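Local coordinates for PFC0360w protein (Plasmodium falciparum, PDB 3NI8), which probably acts as a co-chaperone that stimulates the ATPase activity of Hsp90, at residues Glu25-Phe38 / Phe144-Lys157. Numbering follows the deposited sequence. Where two conformers were deposited one is given.
Sequences EEYYVPPEVLFNAF and FLHNIEVILGYPKK. With IPA (isopropyl alcohol), chain B.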
ATOM      1  N   GLU A  25       2.688 -11.316  -5.134  0.50 28.10           N
ATOM      2  CA  GLU A  25       3.169 -12.178  -4.032  0.50 28.07           C
ATOM      3  C   GLU A  25       2.041 -13.066  -3.482  0.50 28.27           C
ATOM      4  O   GLU A  25       0.886 -12.642  -3.435  0.50 28.23           O
ATOM      5  CB  GLU A  25       3.726 -11.336  -2.876  0.50 27.93           C
ATOM      6  CG  GLU A  25       4.937 -10.474  -3.193  0.50 27.79           C
ATOM      7  CD  GLU A  25       6.163 -11.293  -3.528  0.50 28.08           C
ATOM      8  OE1 GLU A  25       6.147 -12.514  -3.255  0.50 27.40           O
ATOM      9  OE2 GLU A  25       7.135 -10.721  -4.073  0.50 27.40           O
ATOM     10  N   GLU A  26       2.373 -14.280  -3.039  1.00 28.21           N
ATOM     11  CA  GLU A  26       1.370 -15.181  -2.468  1.00 28.54           C
ATOM     12  C   GLU A  26       1.658 -15.474  -1.001  1.00 28.66           C
ATOM     13  O   GLU A  26       2.815 -15.680  -0.597  1.00 28.30           O
ATOM     14  CB  GLU A  26       1.254 -16.484  -3.282  1.00 28.83           C
ATOM     15  CG  GLU A  26       0.790 -16.277  -4.727  1.00 29.33           C
ATOM     16  CD  GLU A  26       0.883 -17.527  -5.581  1.00 31.70           C
ATOM     17  OE1 GLU A  26       0.464 -18.611  -5.111  1.00 33.83           O
ATOM     18  OE2 GLU A  26       1.365 -17.428  -6.731  1.00 31.42           O
ATOM     19  N   TYR A  27       0.598 -15.490  -0.207  1.00 28.83           N
ATOM     20  CA  TYR A  27       0.728 -15.710   1.225  1.00 29.59           C
ATOM     21  C   TYR A  27      -0.172 -16.853   1.658  1.00 29.97           C
ATOM     22  O   TYR A  27      -1.274 -17.013   1.121  1.00 30.57           O
ATOM     23  CB  TYR A  27       0.375 -14.434   1.998  1.00 29.57           C
ATOM     24  CG  TYR A  27       1.371 -13.301   1.783  1.00 29.48           C
ATOM     25  CD1 TYR A  27       2.404 -13.093   2.676  1.00 29.22           C
ATOM     26  CD2 TYR A  27       1.275 -12.448   0.675  1.00 27.97           C
ATOM     27  CE1 TYR A  27       3.321 -12.072   2.483  1.00 29.65           C
ATOM     28  CE2 TYR A  27       2.187 -11.429   0.473  1.00 27.71           C
ATOM     29  CZ  TYR A  27       3.207 -11.243   1.381  1.00 28.68           C
ATOM     30  OH  TYR A  27       4.123 -10.226   1.217  1.00 27.63           O
ATOM     31  N   TYR A  28       0.297 -17.638   2.626  1.00 29.78           N
ATOM     32  CA  TYR A  28      -0.453 -18.782   3.130  1.00 29.48           C
ATOM     33  C   TYR A  28      -1.392 -18.362   4.242  1.00 29.79           C
ATOM     34  O   TYR A  28      -1.373 -18.892   5.349  1.00 30.35           O
ATOM     35  CB  TYR A  28       0.495 -19.895   3.557  1.00 29.25           C
ATOM     36  CG  TYR A  28       1.280 -20.449   2.386  1.00 29.11           C
ATOM     37  CD1 TYR A  28       0.634 -21.190   1.374  1.00 30.14           C
ATOM     38  CD2 TYR A  28       2.646 -20.213   2.262  1.00 27.78           C
ATOM     39  CE1 TYR A  28       1.341 -21.705   0.290  1.00 29.97           C
ATOM     40  CE2 TYR A  28       3.368 -20.716   1.177  1.00 28.77           C
ATOM     41  CZ  TYR A  28       2.706 -21.466   0.197  1.00 31.16           C
ATOM     42  OH  TYR A  28       3.402 -21.979  -0.881  1.00 34.31           O
ATOM     43  N   VAL A  29      -2.264 -17.432   3.895  1.00 29.79           N
ATOM     44  CA  VAL A  29      -3.129 -16.783   4.836  1.00 30.08           C
ATOM     45  C   VAL A  29      -4.324 -16.327   3.972  1.00 30.25           C
ATOM     46  O   VAL A  29      -4.156 -16.098   2.773  1.00 29.64           O
ATOM     47  CB  VAL A  29      -2.328 -15.616   5.522  1.00 30.12           C
ATOM     48  CG1 VAL A  29      -2.737 -14.237   4.986  1.00 30.25           C
ATOM     49  CG2 VAL A  29      -2.441 -15.700   7.009  1.00 29.98           C
ATOM     50  N   PRO A  30      -5.535 -16.233   4.561  1.00 30.56           N
ATOM     51  CA  PRO A  30      -6.723 -15.905   3.769  1.00 30.56           C
ATOM     52  C   PRO A  30      -6.834 -14.394   3.482  1.00 30.70           C
ATOM     53  O   PRO A  30      -6.247 -13.594   4.214  1.00 30.96           O
ATOM     54  CB  PRO A  30      -7.867 -16.366   4.675  1.00 30.63           C
ATOM     55  CG  PRO A  30      -7.346 -16.132   6.058  1.00 30.19           C
ATOM     56  CD  PRO A  30      -5.862 -16.396   5.996  1.00 30.78           C
ATOM     57  N   PRO A  31      -7.606 -14.000   2.438  1.00 30.48           N
ATOM     58  CA  PRO A  31      -7.637 -12.594   1.967  1.00 29.43           C
ATOM     59  C   PRO A  31      -7.936 -11.521   3.018  1.00 28.73           C
ATOM     60  O   PRO A  31      -7.315 -10.443   2.980  1.00 28.60           O
ATOM     61  CB  PRO A  31      -8.742 -12.594   0.901  1.00 29.38           C
ATOM     62  CG  PRO A  31      -8.832 -14.017   0.444  1.00 30.88           C
ATOM     63  CD  PRO A  31      -8.505 -14.869   1.647  1.00 30.19           C
ATOM     64  N   GLU A  32      -8.865 -11.815   3.932  0.50 28.19           N
ATOM     65  CA  GLU A  32      -9.340 -10.841   4.932  0.50 27.57           C
ATOM     66  C   GLU A  32      -8.222 -10.313   5.823  0.50 27.45           C
ATOM     67  O   GLU A  32      -8.224  -9.144   6.223  0.50 27.37           O
ATOM     68  CB  GLU A  32     -10.454 -11.441   5.794  0.50 27.56           C
ATOM     69  CG  GLU A  32     -10.075 -12.721   6.543  0.50 26.97           C
ATOM     70  CD  GLU A  32     -11.038 -13.028   7.664  0.50 26.00           C
ATOM     71  OE1 GLU A  32     -11.336 -12.083   8.420  0.50 27.44           O
ATOM     72  OE2 GLU A  32     -11.501 -14.187   7.789  0.50 24.32           O
ATOM     73  N   VAL A  33      -7.264 -11.185   6.115  1.00 27.26           N
ATOM     74  CA  VAL A  33      -6.125 -10.856   6.951  1.00 26.94           C
ATOM     75  C   VAL A  33      -5.177  -9.905   6.192  1.00 26.53           C
ATOM     76  O   VAL A  33      -4.647  -8.948   6.760  1.00 26.27           O
ATOM     77  CB  VAL A  33      -5.465 -12.193   7.437  1.00 27.09           C
ATOM     78  CG1 VAL A  33      -3.986 -12.095   7.608  1.00 27.59           C
ATOM     79  CG2 VAL A  33      -6.106 -12.663   8.724  1.00 27.18           C
ATOM     80  N   LEU A  34      -4.979 -10.156   4.902  1.00 26.13           N
ATOM     81  CA  LEU A  34      -4.189  -9.237   4.081  1.00 25.98           C
ATOM     82  C   LEU A  34      -4.912  -7.903   3.862  1.00 25.97           C
ATOM     83  O   LEU A  34      -4.291  -6.838   3.958  1.00 26.56           O
ATOM     84  CB  LEU A  34      -3.814  -9.869   2.753  1.00 25.88           C
ATOM     85  CG  LEU A  34      -2.849 -11.043   2.850  1.00 26.01           C
ATOM     86  CD1 LEU A  34      -2.597 -11.594   1.482  1.00 24.36           C
ATOM     87  CD2 LEU A  34      -1.531 -10.577   3.529  1.00 27.43           C
ATOM     88  N   PHE A  35      -6.219  -7.970   3.594  1.00 25.13           N
ATOM     89  CA  PHE A  35      -7.079  -6.782   3.502  1.00 24.38           C
ATOM     90  C   PHE A  35      -6.999  -5.908   4.767  1.00 23.62           C
ATOM     91  O   PHE A  35      -6.854  -4.680   4.668  1.00 24.03           O
ATOM     92  CB  PHE A  35      -8.538  -7.201   3.211  1.00 24.82           C
ATOM     93  CG  PHE A  35      -9.500  -6.042   3.074  1.00 24.69           C
ATOM     94  CD1 PHE A  35      -9.769  -5.489   1.830  1.00 24.98           C
ATOM     95  CD2 PHE A  35     -10.147  -5.514   4.199  1.00 25.73           C
ATOM     96  CE1 PHE A  35     -10.679  -4.412   1.698  1.00 24.82           C
ATOM     97  CE2 PHE A  35     -11.032  -4.430   4.092  1.00 25.56           C
ATOM     98  CZ  PHE A  35     -11.303  -3.884   2.830  1.00 26.02           C
ATOM     99  N   ASN A  36      -7.111  -6.544   5.937  0.50 22.83           N
ATOM    100  CA  ASN A  36      -6.919  -5.868   7.232  0.50 21.87           C
ATOM    101  C   ASN A  36      -5.604  -5.115   7.260  0.50 21.68           C
ATOM    102  O   ASN A  36      -5.549  -3.947   7.632  0.50 21.67           O
ATOM    103  CB  ASN A  36      -6.945  -6.859   8.410  0.50 20.94           C
ATOM    104  CG  ASN A  36      -6.550  -6.204   9.743  0.50 19.81           C
ATOM    105  OD1 ASN A  36      -5.404  -6.319  10.195  0.50 17.54           O
ATOM    106  ND2 ASN A  36      -7.501  -5.520  10.374  0.50 15.93           N
ATOM    107  N   ALA A  37      -4.550  -5.790   6.837  1.00 21.59           N
ATOM    108  CA  ALA A  37      -3.209  -5.233   6.951  1.00 21.76           C
ATOM    109  C   ALA A  37      -3.062  -3.906   6.177  1.00 22.39           C
ATOM    110  O   ALA A  37      -2.227  -3.045   6.558  1.00 22.73           O
ATOM    111  CB  ALA A  37      -2.163  -6.246   6.478  1.00 21.42           C
ATOM    112  N   PHE A  38      -3.843  -3.747   5.095  1.00 21.76           N
ATOM    113  CA  PHE A  38      -3.768  -2.545   4.289  1.00 21.80           C
ATOM    114  C   PHE A  38      -4.688  -1.422   4.768  1.00 22.70           C
ATOM    115  O   PHE A  38      -4.513  -0.260   4.345  1.00 22.93           O
ATOM    116  CB  PHE A  38      -4.055  -2.846   2.821  1.00 21.70           C
ATOM    117  CG  PHE A  38      -2.865  -3.363   2.067  1.00 20.98           C
ATOM    118  CD1 PHE A  38      -2.104  -2.508   1.283  1.00 17.62           C
ATOM    119  CD2 PHE A  38      -2.508  -4.713   2.143  1.00 19.06           C
ATOM    120  CE1 PHE A  38      -0.995  -2.982   0.604  1.00 18.31           C
ATOM    121  CE2 PHE A  38      -1.411  -5.195   1.459  1.00 18.50           C
ATOM    122  CZ  PHE A  38      -0.654  -4.336   0.682  1.00 17.97           C
ATOM    123  N   PHE A 144       7.132  -2.217   3.614  1.00 29.06           N
ATOM    124  CA  PHE A 144       5.744  -2.613   3.776  1.00 28.49           C
ATOM    125  C   PHE A 144       5.456  -4.091   3.524  1.00 27.99           C
ATOM    126  O   PHE A 144       4.938  -4.788   4.404  1.00 28.40           O
ATOM    127  CB  PHE A 144       4.867  -1.764   2.875  1.00 28.63           C
ATOM    128  CG  PHE A 144       3.429  -1.753   3.269  1.00 27.92           C
ATOM    129  CD1 PHE A 144       2.876  -0.631   3.867  1.00 26.40           C
ATOM    130  CD2 PHE A 144       2.615  -2.866   3.031  1.00 27.07           C
ATOM    131  CE1 PHE A 144       1.524  -0.612   4.212  1.00 27.14           C
ATOM    132  CE2 PHE A 144       1.263  -2.854   3.378  1.00 26.37           C
ATOM    133  CZ  PHE A 144       0.712  -1.722   3.957  1.00 25.73           C
ATOM    134  N   LEU A 145       5.751  -4.568   2.323  1.00 26.92           N
ATOM    135  CA  LEU A 145       5.467  -5.972   2.009  1.00 26.48           C
ATOM    136  C   LEU A 145       6.379  -6.930   2.773  1.00 26.59           C
ATOM    137  O   LEU A 145       5.976  -8.040   3.101  1.00 26.89           O
ATOM    138  CB  LEU A 145       5.523  -6.243   0.499  1.00 25.79           C
ATOM    139  CG  LEU A 145       4.465  -5.523  -0.358  1.00 25.25           C
ATOM    140  CD1 LEU A 145       4.779  -5.668  -1.829  1.00 23.70           C
ATOM    141  CD2 LEU A 145       3.025  -6.000  -0.057  1.00 24.37           C
ATOM    142  N   HIS A 146       7.607  -6.493   3.051  1.00 26.52           N
ATOM    143  CA  HIS A 146       8.547  -7.259   3.843  1.00 26.04           C
ATOM    144  C   HIS A 146       8.021  -7.525   5.248  1.00 26.10           C
ATOM    145  O   HIS A 146       8.090  -8.660   5.739  1.00 26.74           O
ATOM    146  CB  HIS A 146       9.870  -6.517   3.922  1.00 26.34           C
ATOM    147  CG  HIS A 146      10.959  -7.305   4.575  1.00 27.28           C
ATOM    148  ND1 HIS A 146      11.292  -7.155   5.907  1.00 26.66           N
ATOM    149  CD2 HIS A 146      11.773  -8.270   4.085  1.00 26.17           C
ATOM    150  CE1 HIS A 146      12.280  -7.980   6.202  1.00 25.57           C
ATOM    151  NE2 HIS A 146      12.584  -8.673   5.117  1.00 25.25           N
ATOM    152  N   ASN A 147       7.471  -6.495   5.883  1.00 25.63           N
ATOM    153  CA  ASN A 147       7.022  -6.610   7.261  1.00 25.83           C
ATOM    154  C   ASN A 147       5.745  -7.430   7.456  1.00 26.71           C
ATOM    155  O   ASN A 147       5.502  -7.953   8.544  1.00 26.43           O
ATOM    156  CB  ASN A 147       6.904  -5.234   7.910  1.00 25.15           C
ATOM    157  CG  ASN A 147       8.231  -4.518   7.990  1.00 25.25           C
ATOM    158  OD1 ASN A 147       9.311  -5.139   8.018  1.00 25.66           O
ATOM    159  ND2 ASN A 147       8.170  -3.202   8.016  1.00 23.95           N
ATOM    160  N   ILE A 148       4.935  -7.542   6.398  1.00 27.58           N
ATOM    161  CA  ILE A 148       3.798  -8.462   6.379  1.00 28.21           C
ATOM    162  C   ILE A 148       4.309  -9.882   6.617  1.00 28.76           C
ATOM    163  O   ILE A 148       3.768 -10.639   7.421  1.00 28.55           O
ATOM    164  CB  ILE A 148       3.011  -8.377   5.040  1.00 28.53           C
ATOM    165  CG1 ILE A 148       2.198  -7.081   4.997  1.00 28.63           C
ATOM    166  CG2 ILE A 148       2.088  -9.607   4.855  1.00 28.80           C
ATOM    167  CD1 ILE A 148       1.799  -6.644   3.624  1.00 30.53           C
ATOM    168  N   GLU A 149       5.384 -10.234   5.936  1.00 29.69           N
ATOM    169  CA  GLU A 149       5.999 -11.526   6.184  1.00 30.87           C
ATOM    170  C   GLU A 149       6.662 -11.636   7.584  1.00 30.79           C
ATOM    171  O   GLU A 149       6.312 -12.511   8.364  1.00 30.90           O
ATOM    172  CB  GLU A 149       6.991 -11.870   5.072  1.00 31.15           C
ATOM    173  CG  GLU A 149       7.280 -13.365   5.014  1.00 33.38           C
ATOM    174  CD  GLU A 149       8.562 -13.698   4.299  1.00 36.56           C
ATOM    175  OE1 GLU A 149       9.210 -12.787   3.741  1.00 39.20           O
ATOM    176  OE2 GLU A 149       8.935 -14.884   4.304  1.00 40.43           O
ATOM    177  N   VAL A 150       7.584 -10.725   7.892  1.00 30.99           N
ATOM    178  CA  VAL A 150       8.483 -10.844   9.058  1.00 30.74           C
ATOM    179  C   VAL A 150       7.928 -10.331  10.400  1.00 30.38           C
ATOM    180  O   VAL A 150       8.217 -10.918  11.447  1.00 30.93           O
ATOM    181  CB  VAL A 150       9.869 -10.171   8.768  1.00 30.96           C
ATOM    182  CG1 VAL A 150      10.752 -10.180  10.007  1.00 31.14           C
ATOM    183  CG2 VAL A 150      10.578 -10.895   7.628  1.00 30.20           C
ATOM    184  N   ILE A 151       7.170  -9.234  10.374  1.00 29.52           N
ATOM    185  CA  ILE A 151       6.526  -8.687  11.571  1.00 28.59           C
ATOM    186  C   ILE A 151       5.176  -9.381  11.839  1.00 28.99           C
ATOM    187  O   ILE A 151       4.899  -9.837  12.964  1.00 28.46           O
ATOM    188  CB  ILE A 151       6.264  -7.154  11.420  1.00 28.72           C
ATOM    189  CG1 ILE A 151       7.553  -6.393  11.013  1.00 28.74           C
ATOM    190  CG2 ILE A 151       5.528  -6.586  12.646  1.00 25.80           C
ATOM    191  CD1 ILE A 151       8.364  -5.839  12.140  1.00 29.71           C
ATOM    192  N   LEU A 152       4.337  -9.447  10.807  1.00 28.62           N
ATOM    193  CA  LEU A 152       3.028 -10.040  10.951  1.00 29.07           C
ATOM    194  C   LEU A 152       3.056 -11.575  10.935  1.00 29.69           C
ATOM    195  O   LEU A 152       2.065 -12.198  11.232  1.00 29.73           O
ATOM    196  CB  LEU A 152       2.066  -9.496   9.884  1.00 28.47           C
ATOM    197  CG  LEU A 152       1.851  -7.985   9.721  1.00 27.29           C
ATOM    198  CD1 LEU A 152       0.648  -7.780   8.811  1.00 25.52           C
ATOM    199  CD2 LEU A 152       1.666  -7.223  11.043  1.00 25.97           C
ATOM    200  N   GLY A 153       4.176 -12.175  10.563  1.00 30.75           N
ATOM    201  CA  GLY A 153       4.306 -13.616  10.579  1.00 32.42           C
ATOM    202  C   GLY A 153       3.434 -14.331   9.559  1.00 33.96           C
ATOM    203  O   GLY A 153       3.032 -15.485   9.761  1.00 34.22           O
ATOM    204  N   TYR A 154       3.138 -13.665   8.447  1.00 34.82           N
ATOM    205  CA  TYR A 154       2.422 -14.346   7.380  1.00 35.18           C
ATOM    206  C   TYR A 154       3.435 -14.944   6.429  1.00 35.72           C
ATOM    207  O   TYR A 154       4.227 -14.225   5.828  1.00 35.81           O
ATOM    208  CB  TYR A 154       1.469 -13.420   6.646  1.00 34.82           C
ATOM    209  CG  TYR A 154       0.502 -12.660   7.530  1.00 34.95           C
ATOM    210  CD1 TYR A 154       0.152 -13.120   8.802  1.00 35.53           C
ATOM    211  CD2 TYR A 154      -0.078 -11.484   7.077  1.00 35.04           C
ATOM    212  CE1 TYR A 154      -0.747 -12.394   9.612  1.00 37.04           C
ATOM    213  CE2 TYR A 154      -0.972 -10.765   7.863  1.00 37.21           C
ATOM    214  CZ  TYR A 154      -1.301 -11.217   9.127  1.00 37.10           C
ATOM    215  OH  TYR A 154      -2.193 -10.484   9.874  1.00 37.49           O
ATOM    216  N   PRO A 155       3.424 -16.272   6.298  1.00 36.56           N
ATOM    217  CA  PRO A 155       4.395 -16.920   5.423  1.00 36.98           C
ATOM    218  C   PRO A 155       4.067 -16.681   3.940  1.00 37.37           C
ATOM    219  O   PRO A 155       2.892 -16.651   3.545  1.00 36.66           O
ATOM    220  CB  PRO A 155       4.269 -18.409   5.781  1.00 36.93           C
ATOM    221  CG  PRO A 155       3.144 -18.512   6.846  1.00 36.93           C
ATOM    222  CD  PRO A 155       2.406 -17.217   6.805  1.00 36.93           C
ATOM    223  N   LYS A 156       5.120 -16.513   3.150  1.00 38.18           N
ATOM    224  CA  LYS A 156       5.011 -16.222   1.736  1.00 39.31           C
ATOM    225  C   LYS A 156       5.880 -17.163   0.881  1.00 39.80           C
ATOM    226  O   LYS A 156       6.992 -17.548   1.291  1.00 39.54           O
ATOM    227  CB  LYS A 156       5.347 -14.735   1.478  1.00 39.00           C
ATOM    228  CG  LYS A 156       6.765 -14.431   1.063  1.00 39.69           C
ATOM    229  CD  LYS A 156       6.789 -13.448  -0.110  1.00 39.05           C
ATOM    230  CE  LYS A 156       8.126 -13.479  -0.851  1.00 39.31           C
ATOM    231  NZ  LYS A 156       9.094 -12.457  -0.376  1.00 39.21           N
ATOM    232  N   LYS A 157       5.362 -17.534  -0.294  1.00 40.58           N
ATOM    233  CA  LYS A 157       6.137 -18.289  -1.290  1.00 41.19           C
ATOM    234  C   LYS A 157       7.497 -17.673  -1.574  1.00 41.69           C
ATOM    235  O   LYS A 157       8.479 -18.403  -1.745  1.00 42.93           O
ATOM    236  CB  LYS A 157       5.375 -18.389  -2.602  1.00 41.25           C
ATOM    237  CG  LYS A 157       4.617 -19.689  -2.797  1.00 41.83           C
ATOM    238  CD  LYS A 157       4.074 -19.772  -4.213  1.00 42.05           C
ATOM    239  CE  LYS A 157       3.889 -21.207  -4.653  1.00 41.43           C
ATOM    240  NZ  LYS A 157       4.100 -21.322  -6.118  1.00 40.46           N
TER
HETATM  241  C1  IPA B 159      -3.121   2.550   3.674  1.00 28.26           C
HETATM  242  C2  IPA B 159      -2.650   1.906   2.365  1.00 28.45           C
HETATM  243  C3  IPA B 159      -1.145   1.659   2.254  1.00 26.51           C
HETATM  244  O2  IPA B 159      -3.375   0.726   2.132  1.00 29.74           O
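Y27 and K156 form a single antiparallel bridge as a non-hydrogen-bonded pair, since Y28 N donates to P155 O (2.9 Å) and K157 N to E26 O (3.2 Å), one bond to each side of it. Helix segments 31-38 and 144-150 cross with their N-to-C directions 131° apart. The Y27 ring reaches from the strand to helix 144-150: CE1 lies 3.6 Å from I148 CG2, L34 CD2 sits above one face near the rim, and OH makes a weak hydrogen bond to L145 O. Y154 starts toward 25-38 and, with CG anti to its carbonyl carbon (chi1 -53°), lays its ring between two layers, V33 CG1 and V29 CG2 over one face and L152 CB above the centre of the opposite one. At the far end, F144 CE2 sits 3.5 Å above the plane of F38, but the planes meet at 39°, an oblique pair that is neither stacked nor edge-to-face. E26 OE1 is hydrogen-bonded to H111 NE2. In the helix-grip fold of the SRPBCC superfamily, this contact fastens the C-terminal tail and helix 132-150 to outermost strand 21-27, which pairs with strand 111-119; helix 41-47 packs against F144, I148 and L152.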